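PDB 6DG5: interleukin-2 receptor subunit beta from Mus musculus, which probably serves as a receptor subunit for interleukin-2 and interleukin-15, transducing the interleukin-2 mitogenic signal and taking part in receptor-mediated endocytosis, here seen as its extracellular part. Local coordinates for residues 147-152 against 178-183; 141-146 against 193-198; 40-45 against 72-77. All coordinates share one frame; numbering follows the deposited sequence.

Interaction 1. Residues 147-152 against 178-183; sequences RLLGHS and SYEVQV
Arg147 and Glu180 form an antiparallel hydrogen-bonded pair, Arg147 N to Glu180 O and Glu180 N to Arg147 O both at 2.9 Å, and Leu149 N reaches Ser178 O (3.1 Å) just beyond the end of strand 140-148. The chain then reverses in a type II turn from Leu148 to His151. On the sheet face shared by Arg147 and Glu180 the two side chains run side by side in the same direction. Extended from CG to NE, the arginine offers NE and NH2 to the same oxygen, Glu180 OE1 (3.0 Å from NE, 2.9 Å from NH2). That oxygen lies in the guanidinium plane, yet both donors meet it from one face of the carboxylate, the two planes being 47° apart. Leu149 crosses the glutamate at about a right angle, with CD2 near Glu180 OE1 and CD1 against Ser178 CB (3.6 Å). In the next, non-hydrogen-bonded pair, Leu148 CD1 meets the Tyr179 ring obliquely at CE2 (3.5 Å), while Tyr179 OH is hydrogen-bonded to Ile174 N. The pairing joins the C and F strands of the membrane-proximal fibronectin type-III domain. Arg147 also makes a cation-pi contact with Trp153, so its charge has both an acidic and an aromatic partner; two donors on a single oxygen should concentrate the carboxylate's negative charge there.

Interaction 2. Residues 141-146 against 193-198; sequences EFEARR and GTWSPW. With MAN (alpha-D-mannopyranose), chain E; FUC (alpha-L-fucopyranose), chain C.
Arg145 lies flat on Trp198, the tightly packed part of this contact. The guanidinium and indole planes are only 6° apart, and Arg145 CZ stands 3.7 Å from the centroid of the Trp198 five-membered ring, a cation-pi stack over the face. With chi1 at 57°, CG sits between the backbone N and carbonyl carbon, and the chain extends from there across the indole: CD lies over the six-membered ring, NE over the middle, and NH2 near Trp198 CD1 (3.4 Å). Gln182 also bonds to the arginine, helping fix its rotation. Ala144 CA meets the edge of the same indole. Strand 140-148 touches Trp195 more loosely: Glu143 CB makes an off-centre CH-pi contact, 4.2 Å from the centroid of its six-membered ring, and Glu143 OE1, salt-bridged to Arg184, lies over one face toward the rim. Glu141 OE1 comes no closer than 4.2 Å to Trp195 CZ2. On the outer side sugars meet the loop: a mannose gives its O4 proton to Trp198 O (2.7 Å), and a fucose places C4 by Pro197 CG (3.5 Å). Both tryptophans belong to the WSXWS motif, whose rings interleave with basic side chains of neighbouring strands, a ladder known from type I cytokine receptors. Here Arg184 and Lys186 of strand 178-187 make cation-pi contacts with Trp195, so the loop lies against that strand as well as strand 140-148, ahead of strand 202-205.

Interaction 3. Residues 40-45 against 72-77; sequences NLRHWN and SLTSVD
The CC' and EF loops at one tip of the N-terminal domain meet here, chiefly where Arg42 of the first points its guanidinium at Asp77 of the second. Arg42 NH1 forms a salt bridge with Asp77 OD2 at 2.7 Å. The two side chains cross at about a right angle, with guanidinium and carboxylate planes 54° apart. Arg42 is extended from CG to NE, after which chi4 of 88° turns CZ out of the plane of that extended chain. The carbonyl oxygen of Ser72 lies over one face of the guanidinium and is not in line with its N-H groups. Asp77 OD2 also ties its own loop together, accepting from Thr74 N (3.1 Å) and Thr74 OG1, which reach it on the anti side from opposite faces of the carboxylate. The other oxygen, OD1, is hydrogen-bonded to Ser39 OG, at the end of the strand leading into the CC' loop. Both carboxylate oxygens are therefore engaged, and the aspartate connects the two loops. In type I cytokine receptors such inter-strand loops help form the ligand-binding surface; consistent with this, Arg42 NH2 is hydrogen-bonded to a polar side chain of another protein chain, and Leu41 packs on an apolar side chain of that chain. Within the contact, Leu41 CD1 abuts Val76 CG2 at 3.5 Å, their side chains crossing at about a right angle. At the far end Leu73 CD2 approaches the edge of the Trp44 indole at CZ2 (4.2 Å), while Arg42 CB lies over one face of that ring, toward its rim.

Overall arrangement
Interactions 1 and 2 share the fibronectin type-III domain and strand 140-148, with centres about 15 Å apart. They meet directly through Gln182, whose OE1 lies 2.8 Å from Arg145 NH2 and whose backbone O packs on Trp198 CZ3 (3.3 Å). The strand pairing of interaction 1 thus continues into the sheet on which the WSXWS tryptophans of interaction 2 are laid, and a mannose touches both Gln182 and Trp198. Interaction 3 belongs to the N-terminal domain, its centre about 28 Å from that of interaction 2 and about 42 Å from that of interaction 1. Of the three it alone packs against another protein chain, consistent with a place on the ligand-binding surface, well apart from the glycan-contacted WSXWS motif.

Interaction 1. Residues 147-152 against 178-183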
# COMPACT_ATOMS: atom_id res chain seq x y z
N ARG B 147 -14.54 15.59 -22.38
CA ARG B 147 -15.09 16.80 -22.98
C ARG B 147 -15.52 16.52 -24.41
O ARG B 147 -14.98 15.65 -25.09
CB ARG B 147 -14.08 17.96 -22.96
CG ARG B 147 -13.13 18.04 -24.15
CD ARG B 147 -12.46 19.40 -24.21
NE ARG B 147 -11.44 19.48 -25.25
CZ ARG B 147 -10.77 20.59 -25.56
NH1 ARG B 147 -11.02 21.72 -24.91
NH2 ARG B 147 -9.85 20.57 -26.52
N LEU B 148 -16.52 17.28 -24.86
CA LEU B 148 -16.97 17.23 -26.24
C LEU B 148 -16.01 18.02 -27.12
O LEU B 148 -15.44 19.03 -26.69
CB LEU B 148 -18.38 17.81 -26.35
CG LEU B 148 -19.45 17.03 -27.13
CD1 LEU B 148 -19.71 15.70 -26.47
CD2 LEU B 148 -20.73 17.85 -27.22
N LEU B 149 -15.81 17.55 -28.35
CA LEU B 149 -14.90 18.24 -29.25
C LEU B 149 -15.43 19.63 -29.59
O LEU B 149 -16.57 19.77 -30.03
CB LEU B 149 -14.68 17.43 -30.53
CG LEU B 149 -13.36 16.66 -30.60
CD1 LEU B 149 -12.95 16.43 -32.05
CD2 LEU B 149 -12.25 17.38 -29.84
N GLY B 150 -14.59 20.64 -29.38
CA GLY B 150 -14.95 22.03 -29.54
C GLY B 150 -15.26 22.72 -28.23
O GLY B 150 -15.09 23.95 -28.13
N HIS B 151 -15.68 21.97 -27.21
CA HIS B 151 -16.01 22.54 -25.92
C HIS B 151 -14.75 22.73 -25.09
O HIS B 151 -13.63 22.46 -25.54
CB HIS B 151 -17.03 21.65 -25.20
CG HIS B 151 -18.35 21.56 -25.90
ND1 HIS B 151 -18.47 21.33 -27.25
CD2 HIS B 151 -19.62 21.65 -25.42
CE1 HIS B 151 -19.75 21.29 -27.58
NE2 HIS B 151 -20.46 21.48 -26.49
N SER B 152 -14.92 23.19 -23.85
CA SER B 152 -13.80 23.56 -22.99
C SER B 152 -13.49 22.46 -21.99
O SER B 152 -14.35 21.64 -21.64
CB SER B 152 -14.11 24.86 -22.25
OG SER B 152 -13.11 25.15 -21.29
N SER B 178 -17.51 12.93 -31.23
CA SER B 178 -16.09 12.94 -30.92
C SER B 178 -15.85 13.51 -29.53
O SER B 178 -16.37 14.58 -29.19
CB SER B 178 -15.32 13.76 -31.96
OG SER B 178 -15.49 13.22 -33.26
N TYR B 179 -15.05 12.81 -28.73
CA TYR B 179 -14.74 13.20 -27.37
C TYR B 179 -13.23 13.32 -27.19
O TYR B 179 -12.44 12.82 -27.99
CB TYR B 179 -15.28 12.20 -26.35
CG TYR B 179 -16.77 11.94 -26.43
CD1 TYR B 179 -17.28 10.98 -27.31
CD2 TYR B 179 -17.66 12.63 -25.63
CE1 TYR B 179 -18.64 10.74 -27.38
CE2 TYR B 179 -19.02 12.39 -25.69
CZ TYR B 179 -19.50 11.44 -26.58
OH TYR B 179 -20.85 11.20 -26.64
N GLU B 180 -12.83 13.99 -26.10
CA GLU B 180 -11.44 14.13 -25.71
C GLU B 180 -11.33 13.87 -24.22
O GLU B 180 -12.18 14.32 -23.44
CB GLU B 180 -10.90 15.53 -26.06
CG GLU B 180 -9.48 15.55 -26.60
CD GLU B 180 -9.09 16.90 -27.18
OE1 GLU B 180 -9.97 17.77 -27.30
OE2 GLU B 180 -7.90 17.09 -27.51
N VAL B 181 -10.30 13.13 -23.82
CA VAL B 181 -10.18 12.64 -22.45
C VAL B 181 -8.76 12.86 -21.94
O VAL B 181 -7.78 12.60 -22.66
CB VAL B 181 -10.56 11.14 -22.35
CG1 VAL B 181 -10.02 10.53 -21.07
CG2 VAL B 181 -12.07 10.98 -22.41
N GLN B 182 -8.65 13.36 -20.71
CA GLN B 182 -7.38 13.48 -20.00
C GLN B 182 -7.51 12.82 -18.64
O GLN B 182 -8.57 12.86 -18.02
CB GLN B 182 -6.97 14.94 -19.81
CG GLN B 182 -6.59 15.67 -21.08
CD GLN B 182 -6.09 17.07 -20.81
OE1 GLN B 182 -6.81 17.91 -20.27
NE2 GLN B 182 -4.83 17.33 -21.17
N VAL B 183 -6.41 12.21 -18.17
CA VAL B 183 -6.38 11.52 -16.89
C VAL B 183 -5.21 12.05 -16.07
O VAL B 183 -4.23 12.55 -16.62
CB VAL B 183 -6.27 9.98 -17.07
CG1 VAL B 183 -6.73 9.26 -15.82
CG2 VAL B 183 -7.07 9.53 -18.28

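Interaction 2. Residues 141-146 against 193-198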
# COMPACT_ATOMS: atom_id res chain seq x y z
N GLU B 141 -4.59 6.89 -7.10
CA GLU B 141 -5.92 7.43 -7.33
C GLU B 141 -5.92 8.14 -8.67
O GLU B 141 -4.92 8.76 -9.04
CB GLU B 141 -6.32 8.40 -6.21
CG GLU B 141 -7.82 8.56 -6.01
CD GLU B 141 -8.15 9.29 -4.73
OE1 GLU B 141 -7.89 10.51 -4.66
OE2 GLU B 141 -8.65 8.65 -3.78
N PHE B 142 -7.03 8.05 -9.39
CA PHE B 142 -7.10 8.59 -10.74
C PHE B 142 -8.32 9.49 -10.91
O PHE B 142 -9.38 9.23 -10.33
CB PHE B 142 -7.13 7.47 -11.78
CG PHE B 142 -5.87 6.67 -11.84
CD1 PHE B 142 -4.80 7.09 -12.60
CD2 PHE B 142 -5.76 5.48 -11.12
CE1 PHE B 142 -3.64 6.35 -12.66
CE2 PHE B 142 -4.60 4.74 -11.18
CZ PHE B 142 -3.53 5.18 -11.94
N GLU B 143 -8.15 10.54 -11.70
CA GLU B 143 -9.22 11.46 -12.06
C GLU B 143 -9.13 11.72 -13.56
O GLU B 143 -8.07 12.13 -14.05
CB GLU B 143 -9.13 12.77 -11.28
CG GLU B 143 -10.29 13.03 -10.33
CD GLU B 143 -10.27 14.45 -9.78
OE1 GLU B 143 -9.55 15.30 -10.33
OE2 GLU B 143 -10.99 14.71 -8.79
N ALA B 144 -10.23 11.49 -14.27
CA ALA B 144 -10.30 11.73 -15.70
C ALA B 144 -11.40 12.75 -15.99
O ALA B 144 -12.36 12.88 -15.23
CB ALA B 144 -10.56 10.44 -16.48
N ARG B 145 -11.25 13.47 -17.10
CA ARG B 145 -12.27 14.41 -17.54
C ARG B 145 -12.57 14.19 -19.02
O ARG B 145 -11.66 14.12 -19.84
CB ARG B 145 -11.86 15.87 -17.28
CG ARG B 145 -10.55 16.32 -17.91
CD ARG B 145 -10.30 17.78 -17.54
NE ARG B 145 -9.07 18.31 -18.12
CZ ARG B 145 -8.64 19.56 -17.94
NH1 ARG B 145 -9.35 20.40 -17.19
NH2 ARG B 145 -7.51 19.97 -18.49
N ARG B 146 -13.86 14.10 -19.34
CA ARG B 146 -14.35 13.86 -20.69
C ARG B 146 -14.99 15.14 -21.22
O ARG B 146 -15.87 15.70 -20.57
CB ARG B 146 -15.36 12.72 -20.70
CG ARG B 146 -16.01 12.46 -22.05
CD ARG B 146 -17.39 11.83 -21.90
NE ARG B 146 -18.40 12.81 -21.50
CZ ARG B 146 -18.88 12.94 -20.26
NH1 ARG B 146 -18.46 12.14 -19.29
NH2 ARG B 146 -19.79 13.86 -19.99
N GLY B 193 0.31 15.83 -0.81
CA GLY B 193 0.76 16.02 -2.17
C GLY B 193 -0.35 16.53 -3.09
O GLY B 193 -1.53 16.53 -2.74
N THR B 194 0.05 16.96 -4.28
CA THR B 194 -0.85 17.55 -5.26
C THR B 194 -1.06 16.61 -6.43
O THR B 194 -0.37 15.59 -6.59
CB THR B 194 -0.29 18.89 -5.75
OG1 THR B 194 1.05 18.71 -6.21
CG2 THR B 194 -0.31 19.92 -4.63
N TRP B 195 -2.04 16.95 -7.26
CA TRP B 195 -2.37 16.14 -8.42
C TRP B 195 -1.28 16.21 -9.48
O TRP B 195 -0.58 17.22 -9.62
CB TRP B 195 -3.71 16.58 -9.03
CG TRP B 195 -4.91 16.00 -8.35
CD1 TRP B 195 -5.73 16.62 -7.46
CD2 TRP B 195 -5.42 14.67 -8.52
NE1 TRP B 195 -6.73 15.76 -7.07
CE2 TRP B 195 -6.56 14.56 -7.71
CE3 TRP B 195 -5.03 13.57 -9.29
CZ2 TRP B 195 -7.32 13.39 -7.63
CZ3 TRP B 195 -5.78 12.41 -9.21
CH2 TRP B 195 -6.91 12.33 -8.39
N SER B 196 -1.15 15.13 -10.25
CA SER B 196 -0.26 15.12 -11.39
C SER B 196 -0.88 15.89 -12.54
O SER B 196 -2.10 16.05 -12.61
CB SER B 196 0.04 13.69 -11.81
OG SER B 196 -1.03 13.16 -12.58
N PRO B 197 -0.06 16.38 -13.47
CA PRO B 197 -0.61 17.07 -14.64
C PRO B 197 -1.48 16.14 -15.47
O PRO B 197 -1.36 14.92 -15.42
CB PRO B 197 0.63 17.51 -15.42
CG PRO B 197 1.70 17.57 -14.40
CD PRO B 197 1.41 16.46 -13.44
N TRP B 198 -2.39 16.74 -16.24
CA TRP B 198 -3.28 15.97 -17.08
C TRP B 198 -2.51 15.25 -18.17
O TRP B 198 -1.52 15.78 -18.70
CB TRP B 198 -4.35 16.87 -17.70
CG TRP B 198 -5.35 17.38 -16.71
CD1 TRP B 198 -5.42 18.64 -16.18
CD2 TRP B 198 -6.43 16.64 -16.13
NE1 TRP B 198 -6.48 18.73 -15.31
CE2 TRP B 198 -7.12 17.51 -15.27
CE3 TRP B 198 -6.89 15.33 -16.27
CZ2 TRP B 198 -8.23 17.12 -14.54
CZ3 TRP B 198 -8.00 14.93 -15.54
CH2 TRP B 198 -8.66 15.83 -14.69
C1 MAN E . 1.45 18.55 -23.36
C2 MAN E . -0.04 18.82 -23.68
C3 MAN E . -0.83 18.97 -22.38
C4 MAN E . -0.62 17.75 -21.47
C5 MAN E . 0.88 17.56 -21.19
C6 MAN E . 1.16 16.30 -20.39
O2 MAN E . -0.64 17.73 -24.37
O3 MAN E . -2.22 19.16 -22.63
O4 MAN E . -1.30 17.95 -20.24
O5 MAN E . 1.61 17.47 -22.44
O6 MAN E . 2.53 16.31 -20.01
C1 FUC C . 7.75 17.45 -13.51
C2 FUC C . 7.21 16.44 -12.47
C3 FUC C . 5.68 16.30 -12.54
C4 FUC C . 5.11 16.80 -13.89
C5 FUC C . 5.54 18.26 -14.14
C6 FUC C . 5.50 18.66 -15.60
O2 FUC C . 7.61 16.75 -11.14
O3 FUC C . 5.32 14.93 -12.38
O4 FUC C . 5.51 15.96 -14.97
O5 FUC C . 6.87 18.55 -13.65

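Interaction 3. Residues 40-45 against 72-77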
# COMPACT_ATOMS: atom_id res chain seq x y z
N ASN B 40 20.11 15.10 4.39
CA ASN B 40 20.74 14.91 5.69
C ASN B 40 21.26 13.48 5.85
O ASN B 40 22.32 13.27 6.45
CB ASN B 40 19.76 15.25 6.81
CG ASN B 40 18.51 14.39 6.78
OD1 ASN B 40 18.10 13.92 5.73
ND2 ASN B 40 17.91 14.19 7.95
N LEU B 41 20.54 12.50 5.31
CA LEU B 41 20.97 11.11 5.39
C LEU B 41 21.97 10.75 4.30
O LEU B 41 22.74 9.80 4.49
CB LEU B 41 19.76 10.18 5.29
CG LEU B 41 18.67 10.34 6.34
CD1 LEU B 41 17.46 9.55 5.91
CD2 LEU B 41 19.16 9.88 7.70
N ARG B 42 21.98 11.47 3.19
CA ARG B 42 22.85 11.17 2.06
C ARG B 42 23.97 12.19 1.97
O ARG B 42 23.79 13.36 2.30
CB ARG B 42 22.05 11.13 0.75
CG ARG B 42 21.31 9.82 0.55
CD ARG B 42 20.08 9.97 -0.31
NE ARG B 42 19.53 8.68 -0.69
CZ ARG B 42 18.66 7.99 0.04
NH1 ARG B 42 18.22 8.49 1.19
NH2 ARG B 42 18.22 6.81 -0.37
N HIS B 43 25.13 11.73 1.52
CA HIS B 43 26.32 12.56 1.49
C HIS B 43 26.43 13.42 0.23
O HIS B 43 27.32 14.28 0.16
CB HIS B 43 27.58 11.69 1.61
CG HIS B 43 27.76 11.07 2.96
ND1 HIS B 43 28.43 9.87 3.14
CD2 HIS B 43 27.38 11.48 4.19
CE1 HIS B 43 28.44 9.57 4.42
NE2 HIS B 43 27.81 10.53 5.08
N TRP B 44 25.55 13.24 -0.75
CA TRP B 44 25.70 13.96 -2.00
C TRP B 44 25.12 15.37 -1.90
O TRP B 44 24.47 15.75 -0.92
CB TRP B 44 25.06 13.20 -3.16
CG TRP B 44 23.67 12.68 -2.92
CD1 TRP B 44 23.31 11.37 -2.75
CD2 TRP B 44 22.45 13.44 -2.86
NE1 TRP B 44 21.95 11.27 -2.57
CE2 TRP B 44 21.40 12.53 -2.63
CE3 TRP B 44 22.15 14.80 -2.96
CZ2 TRP B 44 20.08 12.93 -2.50
CZ3 TRP B 44 20.83 15.20 -2.83
CH2 TRP B 44 19.81 14.27 -2.61
N ASN B 45 25.35 16.15 -2.96
CA ASN B 45 24.90 17.54 -3.03
C ASN B 45 24.64 17.84 -4.50
O ASN B 45 25.59 17.93 -5.29
CB ASN B 45 25.95 18.48 -2.44
CG ASN B 45 25.52 19.93 -2.50
OD1 ASN B 45 24.35 20.24 -2.74
ND2 ASN B 45 26.46 20.84 -2.27
N SER B 72 15.45 7.28 -4.94
CA SER B 72 16.56 8.09 -4.45
C SER B 72 16.29 8.68 -3.07
O SER B 72 17.24 8.99 -2.34
CB SER B 72 16.87 9.21 -5.44
OG SER B 72 15.80 10.13 -5.52
N LEU B 73 15.02 8.84 -2.70
CA LEU B 73 14.66 9.44 -1.42
C LEU B 73 13.66 8.55 -0.69
O LEU B 73 12.99 7.71 -1.29
CB LEU B 73 14.07 10.84 -1.61
CG LEU B 73 14.99 11.90 -2.21
CD1 LEU B 73 14.19 13.14 -2.58
CD2 LEU B 73 16.10 12.26 -1.24
N THR B 74 13.56 8.76 0.62
CA THR B 74 12.68 8.00 1.48
C THR B 74 11.73 8.94 2.22
O THR B 74 11.76 10.16 2.05
CB THR B 74 13.47 7.15 2.48
OG1 THR B 74 14.47 7.95 3.11
CG2 THR B 74 14.13 5.99 1.76
N SER B 75 10.89 8.34 3.07
CA SER B 75 9.93 9.12 3.84
C SER B 75 10.60 9.93 4.93
O SER B 75 10.10 11.00 5.30
CB SER B 75 8.88 8.19 4.44
OG SER B 75 8.63 7.09 3.58
N VAL B 76 11.72 9.45 5.46
CA VAL B 76 12.42 10.13 6.55
C VAL B 76 13.50 11.08 6.04
O VAL B 76 14.17 11.72 6.86
CB VAL B 76 13.02 9.11 7.53
CG1 VAL B 76 11.98 8.06 7.90
CG2 VAL B 76 14.25 8.45 6.94
N ASP B 77 13.68 11.18 4.73
CA ASP B 77 14.70 12.07 4.18
C ASP B 77 14.29 13.53 4.34
O ASP B 77 13.10 13.87 4.41
CB ASP B 77 14.93 11.75 2.70
CG ASP B 77 16.16 10.90 2.47
OD1 ASP B 77 17.29 11.43 2.59
OD2 ASP B 77 16.02 9.70 2.17